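Local coordinates for protein L-amino acid deaminase (Proteus vulgaris, PDB 5I39) that probably deaminates L-amino acids oxidatively at the membrane, using a bound flavin-adenine dinucleotide as its redox cofactor, at residues 77-82 and 188-193; 113-118 and 287-292; 55-60 and 200-205. All blocks are in the same frame, centred on the assembly; numbering follows the deposited sequence. Where two conformers were deposited one is given.

Contact 1 of 3, residues 77-82 and 188-193; sequences SRFYGQ and VATFVM. With FAD (flavin-adenine dinucleotide), chain B.
F79 stands between the flavin and the first turn of helix 189-199, touching A189 and T190 with the far end of its ring. Its CB packs against the isoalloxazine, 3.5 Å from FAD C5X and nearly as close to N5. CG sits between the backbone N and the carbonyl carbon (chi1 56°), which turns the ring away from the flavin and toward the helix. The edge of the ring is what arrives there: CE2 lies 4.2 Å from T190 OG1, and CZ at the tip reaches A189 CB at 4.4 Å, both partners near the ring plane. G81 N also lies in that plane, at the edge. The F184 ring meets F79 with planes at about 70°, and M377 of helix 376-392 touches F79, A189 and T190 alike. The T190 hydroxyl is bonded to the carbonyl of S76, a residue that binds FAD through its own side chain. At the other end of the contact S77 CB comes obliquely to the F191 ring, 3.6 Å from CZ, while its OG is engaged by A72 O. Beyond F79 the loop turns its backbone to the pyrimidine part of the flavin. FAD O4 accepts from G81 N at 3.0 Å and from Q82 N, and FAD N3 donates to Q82 O at 2.8 Å in a nearly straight bond (169°). The helix backs the loop with apolar atoms and the T190 hydroxyl, while amides of the loop, at G81 and Q82, hold the cofactor; two N-H groups on O4 would probably draw electron density from the flavin and help stabilise its reduced form.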
loop_
_atom_site.group_PDB
_atom_site.type_symbol
_atom_site.label_atom_id
_atom_site.label_comp_id
_atom_site.label_asym_id
_atom_site.label_seq_id
_atom_site.Cartn_x
_atom_site.Cartn_y
_atom_site.Cartn_z
ATOM N N SER A 77 -4.410 -4.482 5.544
ATOM C CA SER A 77 -5.529 -3.937 6.317
ATOM C C SER A 77 -5.074 -3.171 7.559
ATOM O O SER A 77 -5.878 -2.961 8.463
ATOM C CB SER A 77 -6.494 -5.056 6.721
ATOM O OG SER A 77 -5.853 -6.003 7.555
ATOM N N ARG A 78 -3.812 -2.725 7.581
ATOM C CA ARG A 78 -3.220 -2.110 8.778
ATOM C C ARG A 78 -2.524 -0.774 8.504
ATOM O O ARG A 78 -1.872 -0.208 9.386
ATOM C CB ARG A 78 -2.247 -3.099 9.434
ATOM C CG ARG A 78 -2.916 -4.394 9.874
ATOM C CD ARG A 78 -1.943 -5.414 10.452
ATOM N NE ARG A 78 -1.669 -5.178 11.869
ATOM C CZ ARG A 78 -2.519 -5.422 12.871
ATOM N NH1 ARG A 78 -3.737 -5.915 12.646
ATOM N NH2 ARG A 78 -2.149 -5.157 14.120
ATOM N N PHE A 79 -2.711 -0.247 7.304
ATOM C CA PHE A 79 -1.951 0.900 6.831
ATOM C C PHE A 79 -2.531 2.242 7.291
ATOM O O PHE A 79 -3.660 2.319 7.753
ATOM C CB PHE A 79 -1.818 0.825 5.305
ATOM C CG PHE A 79 -3.130 0.722 4.586
ATOM C CD1 PHE A 79 -3.903 1.850 4.389
ATOM C CD2 PHE A 79 -3.593 -0.497 4.099
ATOM C CE1 PHE A 79 -5.113 1.780 3.729
ATOM C CE2 PHE A 79 -4.806 -0.574 3.431
ATOM C CZ PHE A 79 -5.559 0.567 3.238
ATOM N N TYR A 80 -1.743 3.299 7.137
ATOM C CA TYR A 80 -2.145 4.654 7.526
ATOM C C TYR A 80 -3.186 5.212 6.567
ATOM O O TYR A 80 -4.172 5.803 7.003
ATOM C CB TYR A 80 -0.937 5.586 7.584
ATOM C CG TYR A 80 -1.254 7.044 7.856
ATOM C CD1 TYR A 80 -2.140 7.427 8.864
ATOM C CD2 TYR A 80 -0.649 8.051 7.106
ATOM C CE1 TYR A 80 -2.413 8.767 9.111
ATOM C CE2 TYR A 80 -0.908 9.392 7.354
ATOM C CZ TYR A 80 -1.793 9.744 8.360
ATOM O OH TYR A 80 -2.060 11.061 8.629
ATOM N N GLY A 81 -2.933 5.049 5.270
ATOM C CA GLY A 81 -3.941 5.287 4.235
ATOM C C GLY A 81 -3.758 6.447 3.293
ATOM O O GLY A 81 -4.743 6.939 2.751
ATOM N N GLN A 82 -2.517 6.865 3.058
ATOM C CA GLN A 82 -2.255 7.942 2.106
ATOM C C GLN A 82 -1.567 7.414 0.851
ATOM O O GLN A 82 -0.696 6.540 0.916
ATOM C CB GLN A 82 -1.450 9.074 2.749
ATOM C CG GLN A 82 -0.033 8.731 3.180
ATOM C CD GLN A 82 0.624 9.867 3.945
ATOM O OE1 GLN A 82 0.218 11.029 3.831
ATOM N NE2 GLN A 82 1.651 9.544 4.720
ATOM N N VAL A 188 -11.528 -1.197 4.590
ATOM C CA VAL A 188 -12.325 -1.425 3.380
ATOM C C VAL A 188 -11.523 -1.759 2.118
ATOM O O VAL A 188 -11.861 -2.717 1.430
ATOM C CB VAL A 188 -13.226 -0.202 3.074
ATOM C CG1 VAL A 188 -14.086 -0.451 1.840
ATOM C CG2 VAL A 188 -14.115 0.128 4.263
ATOM N N ALA A 189 -10.502 -0.967 1.791
ATOM C CA ALA A 189 -9.958 -0.948 0.423
ATOM C C ALA A 189 -9.551 -2.317 -0.124
ATOM O O ALA A 189 -10.002 -2.715 -1.194
ATOM C CB ALA A 189 -8.798 0.027 0.327
ATOM N N THR A 190 -8.701 -3.033 0.600
ATOM C CA THR A 190 -8.195 -4.307 0.081
ATOM C C THR A 190 -9.292 -5.370 0.060
ATOM O O THR A 190 -9.282 -6.257 -0.791
ATOM C CB THR A 190 -6.966 -4.783 0.863
ATOM O OG1 THR A 190 -6.006 -3.727 0.865
ATOM C CG2 THR A 190 -6.342 -6.020 0.221
ATOM N N PHE A 191 -10.247 -5.262 0.977
ATOM C CA PHE A 191 -11.375 -6.196 1.025
ATOM C C PHE A 191 -12.265 -6.037 -0.203
ATOM O O PHE A 191 -12.680 -7.029 -0.800
ATOM C CB PHE A 191 -12.156 -6.024 2.328
ATOM C CG PHE A 191 -11.301 -6.231 3.548
ATOM C CD1 PHE A 191 -10.968 -7.515 3.974
ATOM C CD2 PHE A 191 -10.775 -5.143 4.237
ATOM C CE1 PHE A 191 -10.151 -7.706 5.079
ATOM C CE2 PHE A 191 -9.955 -5.328 5.337
ATOM C CZ PHE A 191 -9.647 -6.609 5.762
ATOM N N VAL A 192 -12.532 -4.797 -0.599
ATOM C CA VAL A 192 -13.260 -4.544 -1.843
ATOM C C VAL A 192 -12.488 -5.121 -3.040
ATOM O O VAL A 192 -13.077 -5.751 -3.916
ATOM C CB VAL A 192 -13.564 -3.039 -2.014
ATOM C CG1 VAL A 192 -14.080 -2.718 -3.411
ATOM C CG2 VAL A 192 -14.591 -2.603 -0.974
HETATM N N MSE A 193 -11.172 -4.934 -3.062
HETATM C CA MSE A 193 -10.366 -5.458 -4.172
HETATM C C MSE A 193 -10.380 -6.972 -4.203
HETATM O O MSE A 193 -10.428 -7.559 -5.282
HETATM C CB MSE A 193 -8.924 -4.952 -4.139
HETATM C CG MSE A 193 -8.751 -3.437 -4.264
HETATM SE SE MSE A 193 -9.859 -2.610 -5.665
HETATM C CE MSE A 193 -9.409 -3.726 -7.216
HETATM P PA FAD B . 0.524 -8.191 2.931
HETATM O O1A FAD B . 1.182 -8.372 4.303
HETATM O O2A FAD B . -0.744 -7.358 2.952
HETATM O O5B FAD B . 0.110 -9.585 2.287
HETATM C C5B FAD B . 1.016 -10.669 2.140
HETATM C C4B FAD B . 0.195 -11.922 2.380
HETATM O O4B FAD B . 1.010 -13.074 2.082
HETATM C C3B FAD B . -0.242 -12.050 3.841
HETATM O O3B FAD B . -1.667 -12.051 3.920
HETATM C C2B FAD B . 0.417 -13.368 4.277
HETATM O O2B FAD B . -0.361 -14.107 5.237
HETATM C C1B FAD B . 0.601 -14.100 2.961
HETATM N N9A FAD B . 1.661 -15.114 2.939
HETATM C C8A FAD B . 2.914 -14.957 3.317
HETATM N N7A FAD B . 3.645 -16.073 3.110
HETATM C C5A FAD B . 2.793 -16.945 2.588
HETATM C C6A FAD B . 2.874 -18.330 2.131
HETATM N N6A FAD B . 4.039 -19.005 2.206
HETATM N N1A FAD B . 1.767 -18.912 1.630
HETATM C C2A FAD B . 0.609 -18.246 1.529
HETATM N N3A FAD B . 0.447 -16.985 1.946
HETATM C C4A FAD B . 1.492 -16.324 2.458
HETATM N N1 FAD B . 1.270 2.051 1.992
HETATM C C2 FAD B . 0.740 3.125 1.400
HETATM O O2 FAD B . 0.719 3.154 0.156
HETATM N N3 FAD B . 0.245 4.153 2.132
HETATM C C4 FAD B . 0.263 4.203 3.469
HETATM O O4 FAD B . -0.220 5.149 4.075
HETATM C C4X FAD B . 0.850 3.071 4.200
HETATM N N5 FAD B . 0.973 3.036 5.554
HETATM C C5X FAD B . 1.350 1.906 6.161
HETATM C C6 FAD B . 1.275 1.769 7.549
HETATM C C7 FAD B . 1.605 0.580 8.192
HETATM C C7M FAD B . 1.464 0.446 9.692
HETATM C C8 FAD B . 2.065 -0.569 7.398
HETATM C C8M FAD B . 2.402 -1.893 8.040
HETATM C C9 FAD B . 2.162 -0.427 6.013
HETATM C C9A FAD B . 1.829 0.759 5.368
HETATM N N10 FAD B . 1.929 0.898 3.978
HETATM C C10 FAD B . 1.343 1.985 3.334
HETATM C "C1'" FAD B . 2.471 -0.164 3.154
HETATM C "C2'" FAD B . 1.451 -1.109 2.626
HETATM O "O2'" FAD B . 0.503 -1.385 3.652
HETATM C "C3'" FAD B . 2.192 -2.368 2.187
HETATM O "O3'" FAD B . 3.316 -2.045 1.325
HETATM C "C4'" FAD B . 1.315 -3.343 1.437
HETATM O "O4'" FAD B . 0.107 -3.594 2.179
HETATM C "C5'" FAD B . 2.067 -4.644 1.222
HETATM O "O5'" FAD B . 1.161 -5.531 0.564
HETATM P P FAD B . 1.577 -7.089 0.407
HETATM O O1P FAD B . 0.479 -7.749 -0.371
HETATM O O2P FAD B . 3.011 -7.181 -0.070
HETATM O O3P FAD B . 1.653 -7.605 1.945
#

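Contact 2 of 3, residues 113-118 and 287-292; sequences DTTYRT and EQADGT
D113 OD1 is gripped by R117 and T115, the two residues against which A289 packs. R117 NH1 reaches it at 2.8 Å in an almost straight bond (178°), and T115 N, also at 2.8 Å, comes from above the carboxylate plane and closes an Asx turn. R117 NH2 takes the syn lone pair of D113 OD2, so the guanidinium meets the carboxylate end-on with two nitrogens. NH1 bonds further to Y116 O, and together these contacts fix the rotation of the flat group. One of its faces is then presented to A289, whose CB lies 3.8 Å from R117 NH2, offset toward the rim of the group. The same methyl packs on T115 CB at 3.9 Å. In the guanidinium plane, a water accepts from R117 NH2 at 2.9 Å and donates to A289 O. A289 belongs to a type I turn from Q288 to G291, overlapped by an Asx turn at D290, whose OD1 accepts from N and OG1 of T292. D185 joins the two sides, its N bonded to T115 OG1 and its OD2 to A289 N. The salt bridge braces the turn into strand 117-123, so packing, water and D185 suffice to join it to 287-292.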
loop_
_atom_site.group_PDB
_atom_site.type_symbol
_atom_site.label_atom_id
_atom_site.label_comp_id
_atom_site.label_asym_id
_atom_site.label_seq_id
_atom_site.Cartn_x
_atom_site.Cartn_y
_atom_site.Cartn_z
ATOM N N ASP A 113 -17.556 1.308 -3.880
ATOM C CA ASP A 113 -16.672 2.274 -3.235
ATOM C C ASP A 113 -15.535 1.556 -2.499
ATOM O O ASP A 113 -15.767 0.827 -1.540
ATOM C CB ASP A 113 -17.496 3.131 -2.269
ATOM C CG ASP A 113 -16.740 4.327 -1.712
ATOM O OD1 ASP A 113 -15.555 4.556 -2.061
ATOM O OD2 ASP A 113 -17.360 5.054 -0.900
ATOM N N THR A 114 -14.302 1.801 -2.938
ATOM C CA THR A 114 -13.115 1.265 -2.268
ATOM C C THR A 114 -12.710 2.086 -1.042
ATOM O O THR A 114 -11.821 1.665 -0.305
ATOM C CB THR A 114 -11.902 1.252 -3.218
ATOM O OG1 THR A 114 -11.562 2.599 -3.579
ATOM C CG2 THR A 114 -12.185 0.417 -4.463
ATOM N N THR A 115 -13.365 3.242 -0.866
ATOM C CA THR A 115 -12.988 4.375 0.010
ATOM C C THR A 115 -11.915 5.287 -0.579
ATOM O O THR A 115 -11.580 6.293 0.047
ATOM C CB THR A 115 -12.632 4.024 1.479
ATOM O OG1 THR A 115 -11.370 3.349 1.554
ATOM C CG2 THR A 115 -13.731 3.212 2.125
ATOM N N TYR A 116 -11.405 4.999 -1.779
ATOM C CA TYR A 116 -10.416 5.896 -2.361
ATOM C C TYR A 116 -11.037 7.268 -2.600
ATOM O O TYR A 116 -12.142 7.370 -3.153
ATOM C CB TYR A 116 -9.818 5.388 -3.668
ATOM C CG TYR A 116 -8.623 6.231 -4.080
ATOM C CD1 TYR A 116 -7.394 6.063 -3.454
ATOM C CD2 TYR A 116 -8.730 7.224 -5.052
ATOM C CE1 TYR A 116 -6.293 6.838 -3.788
ATOM C CE2 TYR A 116 -7.634 8.005 -5.399
ATOM C CZ TYR A 116 -6.417 7.802 -4.770
ATOM O OH TYR A 116 -5.308 8.542 -5.108
ATOM N N ARG A 117 -10.315 8.303 -2.174
ATOM C CA ARG A 117 -10.701 9.690 -2.398
ATOM C C ARG A 117 -9.480 10.474 -2.832
ATOM O O ARG A 117 -8.376 10.233 -2.339
ATOM C CB ARG A 117 -11.236 10.326 -1.111
ATOM C CG ARG A 117 -12.465 9.654 -0.517
ATOM C CD ARG A 117 -13.717 9.923 -1.330
ATOM N NE ARG A 117 -14.899 9.310 -0.721
ATOM C CZ ARG A 117 -15.298 8.047 -0.891
ATOM N NH1 ARG A 117 -14.628 7.213 -1.682
ATOM N NH2 ARG A 117 -16.393 7.619 -0.273
ATOM N N THR A 118 -9.685 11.418 -3.742
ATOM C CA THR A 118 -8.678 12.435 -4.026
ATOM C C THR A 118 -8.911 13.542 -3.003
ATOM O O THR A 118 -9.932 14.230 -3.034
ATOM C CB THR A 118 -8.769 12.922 -5.474
ATOM O OG1 THR A 118 -8.449 11.830 -6.341
ATOM C CG2 THR A 118 -7.775 14.027 -5.741
ATOM N N GLU A 287 -8.365 12.310 7.209
ATOM C CA GLU A 287 -9.789 12.012 7.282
ATOM C C GLU A 287 -10.122 10.788 6.434
ATOM O O GLU A 287 -9.743 10.709 5.267
ATOM C CB GLU A 287 -10.629 13.193 6.816
ATOM C CG GLU A 287 -12.097 13.012 7.174
ATOM C CD GLU A 287 -13.001 14.110 6.669
ATOM O OE1 GLU A 287 -12.585 14.890 5.792
ATOM O OE2 GLU A 287 -14.150 14.169 7.150
ATOM N N GLN A 288 -10.841 9.849 7.041
ATOM C CA GLN A 288 -11.354 8.670 6.349
ATOM C C GLN A 288 -12.664 8.994 5.635
ATOM O O GLN A 288 -13.262 10.048 5.847
ATOM C CB GLN A 288 -11.575 7.535 7.345
ATOM C CG GLN A 288 -10.315 7.095 8.062
ATOM C CD GLN A 288 -10.289 5.596 8.290
ATOM O OE1 GLN A 288 -11.184 5.021 8.914
ATOM N NE2 GLN A 288 -9.286 4.952 7.775
ATOM N N ALA A 289 -13.121 8.068 4.797
ATOM C CA ALA A 289 -14.306 8.299 3.971
ATOM C C ALA A 289 -15.588 8.474 4.787
ATOM O O ALA A 289 -16.533 9.102 4.314
ATOM C CB ALA A 289 -14.469 7.178 2.955
ATOM N N ASP A 290 -15.602 7.933 6.007
ATOM C CA ASP A 290 -16.741 8.073 6.922
ATOM C C ASP A 290 -16.610 9.211 7.941
ATOM O O ASP A 290 -17.433 9.316 8.841
ATOM C CB ASP A 290 -17.001 6.739 7.649
ATOM C CG ASP A 290 -15.877 6.340 8.601
ATOM O OD1 ASP A 290 -14.817 7.004 8.618
ATOM O OD2 ASP A 290 -16.061 5.345 9.331
ATOM N N GLY A 291 -15.574 10.041 7.820
ATOM C CA GLY A 291 -15.374 11.170 8.731
ATOM C C GLY A 291 -14.606 10.866 10.005
ATOM O O GLY A 291 -14.366 11.773 10.795
ATOM N N THR A 292 -14.220 9.610 10.224
ATOM C CA THR A 292 -13.249 9.284 11.268
ATOM C C THR A 292 -11.872 9.765 10.800
ATOM O O THR A 292 -11.697 10.126 9.632
ATOM C CB THR A 292 -13.226 7.775 11.591
ATOM O OG1 THR A 292 -12.886 7.025 10.420
ATOM C CG2 THR A 292 -14.584 7.310 12.124
HETATM O O HOH W 1 -17.992 8.826 1.770
#

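Contact 3 of 3, residues 55-60 and 200-205; sequences NLVERG and MGVRIY
In V57, CG1 is anti to the backbone N (chi1 168°) and CG2 anti to the carbonyl carbon, and this spreads the two methyls over different partners. V202 holds its own CG2 anti to its carbonyl carbon, beside the backbone N, and turns that methyl onto V57. The branches cross obliquely, with V57 CG2 and V202 CG2 3.6 Å apart. V57 CG1 instead comes against the backbone, 3.4 Å from M200 O, a carbon-oxygen packing contact. The selenomethionine M200 adds its CB at 4.5 Å from V57 CG1, whereas its selenium end leads away. Each segment includes a helix C-terminus capped by a Schellman motif, at G60 after helix 47-58 and at G201 after helix 189-199. The glycine at 201 lets the chain turn from M200 into V202 and strand 203-205. N55 OD1 accepts side-on from NE and NH2 of R59, just past helix 47-58, both at 2.9 Å, with NH2 on a lone pair; R59 NH2 also forms a salt bridge with D389 of helix 376-392. The apolar contact continues inward, V57 touching V63 and V202 touching I65 and A197. Helix 47-58 is the crossover between the parallel strands 40-43 and 63-66 of the Rossmann-type sheet, and strand 203-205 runs parallel to 63-66 as an outermost strand, so the V57-V202 pair packs the entry to this edge strand on the helix's C-terminal end.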
loop_
_atom_site.group_PDB
_atom_site.type_symbol
_atom_site.label_atom_id
_atom_site.label_comp_id
_atom_site.label_asym_id
_atom_site.label_seq_id
_atom_site.Cartn_x
_atom_site.Cartn_y
_atom_site.Cartn_z
ATOM N N ASN A 55 -4.752 -8.270 -12.656
ATOM C CA ASN A 55 -4.071 -7.910 -13.891
ATOM C C ASN A 55 -3.872 -9.126 -14.809
ATOM O O ASN A 55 -4.086 -9.042 -16.018
ATOM C CB ASN A 55 -2.738 -7.244 -13.556
ATOM C CG ASN A 55 -2.083 -6.600 -14.761
ATOM O OD1 ASN A 55 -1.450 -7.275 -15.562
ATOM N ND2 ASN A 55 -2.221 -5.286 -14.886
ATOM N N LEU A 56 -3.493 -10.255 -14.220
ATOM C CA LEU A 56 -3.290 -11.483 -14.989
ATOM C C LEU A 56 -4.578 -12.053 -15.583
ATOM O O LEU A 56 -4.575 -12.509 -16.726
ATOM C CB LEU A 56 -2.597 -12.522 -14.116
ATOM C CG LEU A 56 -1.148 -12.169 -13.776
ATOM C CD1 LEU A 56 -0.682 -12.979 -12.580
ATOM C CD2 LEU A 56 -0.218 -12.395 -14.962
ATOM N N VAL A 57 -5.678 -12.014 -14.832
ATOM C CA VAL A 57 -6.961 -12.493 -15.355
ATOM C C VAL A 57 -7.415 -11.641 -16.545
ATOM O O VAL A 57 -7.964 -12.167 -17.513
ATOM C CB VAL A 57 -8.043 -12.565 -14.254
ATOM C CG1 VAL A 57 -9.433 -12.784 -14.841
ATOM C CG2 VAL A 57 -7.713 -13.675 -13.272
ATOM N N GLU A 58 -7.157 -10.338 -16.503
ATOM C CA GLU A 58 -7.459 -9.473 -17.647
ATOM C C GLU A 58 -6.698 -9.858 -18.917
ATOM O O GLU A 58 -7.164 -9.581 -20.017
ATOM C CB GLU A 58 -7.166 -8.022 -17.305
ATOM C CG GLU A 58 -8.148 -7.444 -16.306
ATOM C CD GLU A 58 -7.747 -6.082 -15.791
ATOM O OE1 GLU A 58 -6.584 -5.669 -15.991
ATOM O OE2 GLU A 58 -8.605 -5.424 -15.167
ATOM N N ARG A 59 -5.533 -10.490 -18.752
ATOM C CA ARG A 59 -4.740 -11.018 -19.865
ATOM C C ARG A 59 -5.158 -12.424 -20.324
ATOM O O ARG A 59 -4.508 -13.005 -21.191
ATOM C CB ARG A 59 -3.259 -11.016 -19.488
ATOM C CG ARG A 59 -2.738 -9.650 -19.102
ATOM C CD ARG A 59 -1.250 -9.682 -18.829
ATOM N NE ARG A 59 -0.823 -8.476 -18.117
ATOM C CZ ARG A 59 0.336 -7.827 -18.275
ATOM N NH1 ARG A 59 1.254 -8.215 -19.164
ATOM N NH2 ARG A 59 0.576 -6.753 -17.531
ATOM N N GLY A 60 -6.233 -12.966 -19.755
ATOM C CA GLY A 60 -6.787 -14.252 -20.177
ATOM C C GLY A 60 -6.249 -15.468 -19.446
ATOM O O GLY A 60 -6.487 -16.595 -19.876
HETATM N N MSE A 200 -14.076 -11.573 -10.613
HETATM C CA MSE A 200 -13.379 -11.729 -11.897
HETATM C C MSE A 200 -12.885 -13.141 -12.150
HETATM O O MSE A 200 -12.368 -13.421 -13.232
HETATM C CB MSE A 200 -12.194 -10.759 -11.976
HETATM C CG MSE A 200 -12.569 -9.275 -11.912
HETATM SE SE MSE A 200 -13.755 -8.723 -13.375
HETATM C CE MSE A 200 -15.464 -8.882 -12.421
ATOM N N GLY A 201 -13.035 -14.039 -11.179
ATOM C CA GLY A 201 -12.698 -15.453 -11.350
ATOM C C GLY A 201 -11.387 -15.874 -10.713
ATOM O O GLY A 201 -10.990 -17.029 -10.846
ATOM N N VAL A 202 -10.712 -14.963 -10.012
ATOM C CA VAL A 202 -9.545 -15.354 -9.223
ATOM C C VAL A 202 -10.057 -16.233 -8.086
ATOM O O VAL A 202 -11.000 -15.860 -7.395
ATOM C CB VAL A 202 -8.797 -14.145 -8.625
ATOM C CG1 VAL A 202 -7.592 -14.615 -7.816
ATOM C CG2 VAL A 202 -8.351 -13.183 -9.716
ATOM N N ARG A 203 -9.459 -17.406 -7.906
ATOM C CA ARG A 203 -9.826 -18.275 -6.792
ATOM C C ARG A 203 -8.778 -18.127 -5.699
ATOM O O ARG A 203 -7.582 -18.186 -5.976
ATOM C CB ARG A 203 -10.006 -19.712 -7.270
ATOM C CG ARG A 203 -11.207 -19.823 -8.203
ATOM C CD ARG A 203 -11.547 -21.251 -8.576
ATOM N NE ARG A 203 -10.584 -21.824 -9.510
ATOM C CZ ARG A 203 -10.629 -23.076 -9.970
ATOM N NH1 ARG A 203 -11.589 -23.913 -9.579
ATOM N NH2 ARG A 203 -9.702 -23.498 -10.824
ATOM N N ILE A 204 -9.244 -17.878 -4.476
ATOM C CA ILE A 204 -8.376 -17.513 -3.359
ATOM C C ILE A 204 -8.613 -18.489 -2.219
ATOM O O ILE A 204 -9.705 -18.528 -1.647
ATOM C CB ILE A 204 -8.635 -16.071 -2.864
ATOM C CG1 ILE A 204 -8.566 -15.084 -4.039
ATOM C CG2 ILE A 204 -7.620 -15.704 -1.780
ATOM C CD1 ILE A 204 -8.840 -13.631 -3.691
ATOM N N TYR A 205 -7.585 -19.261 -1.882
ATOM C CA TYR A 205 -7.690 -20.289 -0.845
ATOM C C TYR A 205 -6.978 -19.833 0.415
ATOM O O TYR A 205 -5.766 -19.622 0.416
ATOM C CB TYR A 205 -7.176 -21.633 -1.371
ATOM C CG TYR A 205 -8.038 -22.065 -2.521
ATOM C CD1 TYR A 205 -9.230 -22.758 -2.306
ATOM C CD2 TYR A 205 -7.724 -21.693 -3.824
ATOM C CE1 TYR A 205 -10.058 -23.104 -3.360
ATOM C CE2 TYR A 205 -8.549 -22.025 -4.884
ATOM C CZ TYR A 205 -9.714 -22.732 -4.649
ATOM O OH TYR A 205 -10.521 -23.064 -5.712
#

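In the fold
Contact 1 is the buried one, about 8 Å from the centre of the chain, and the one that meets the flavin; contacts 2 and 3 are partly buried and lie progressively farther out. Contacts 1 and 2 touch: the start of helix 189-199 packs on the 113-118 loop, V188 CB lying 3.6 Å from T115 CG2. Helix 189-199 also ties contact 1 to contact 3, since its first turn serves one and the chain leaving its end serves the other, though their centres are about 20 Å apart. Apolar packing joins the segments at contacts 1 and 3, whereas contact 2 adds a bridging water and a charged pair within one segment.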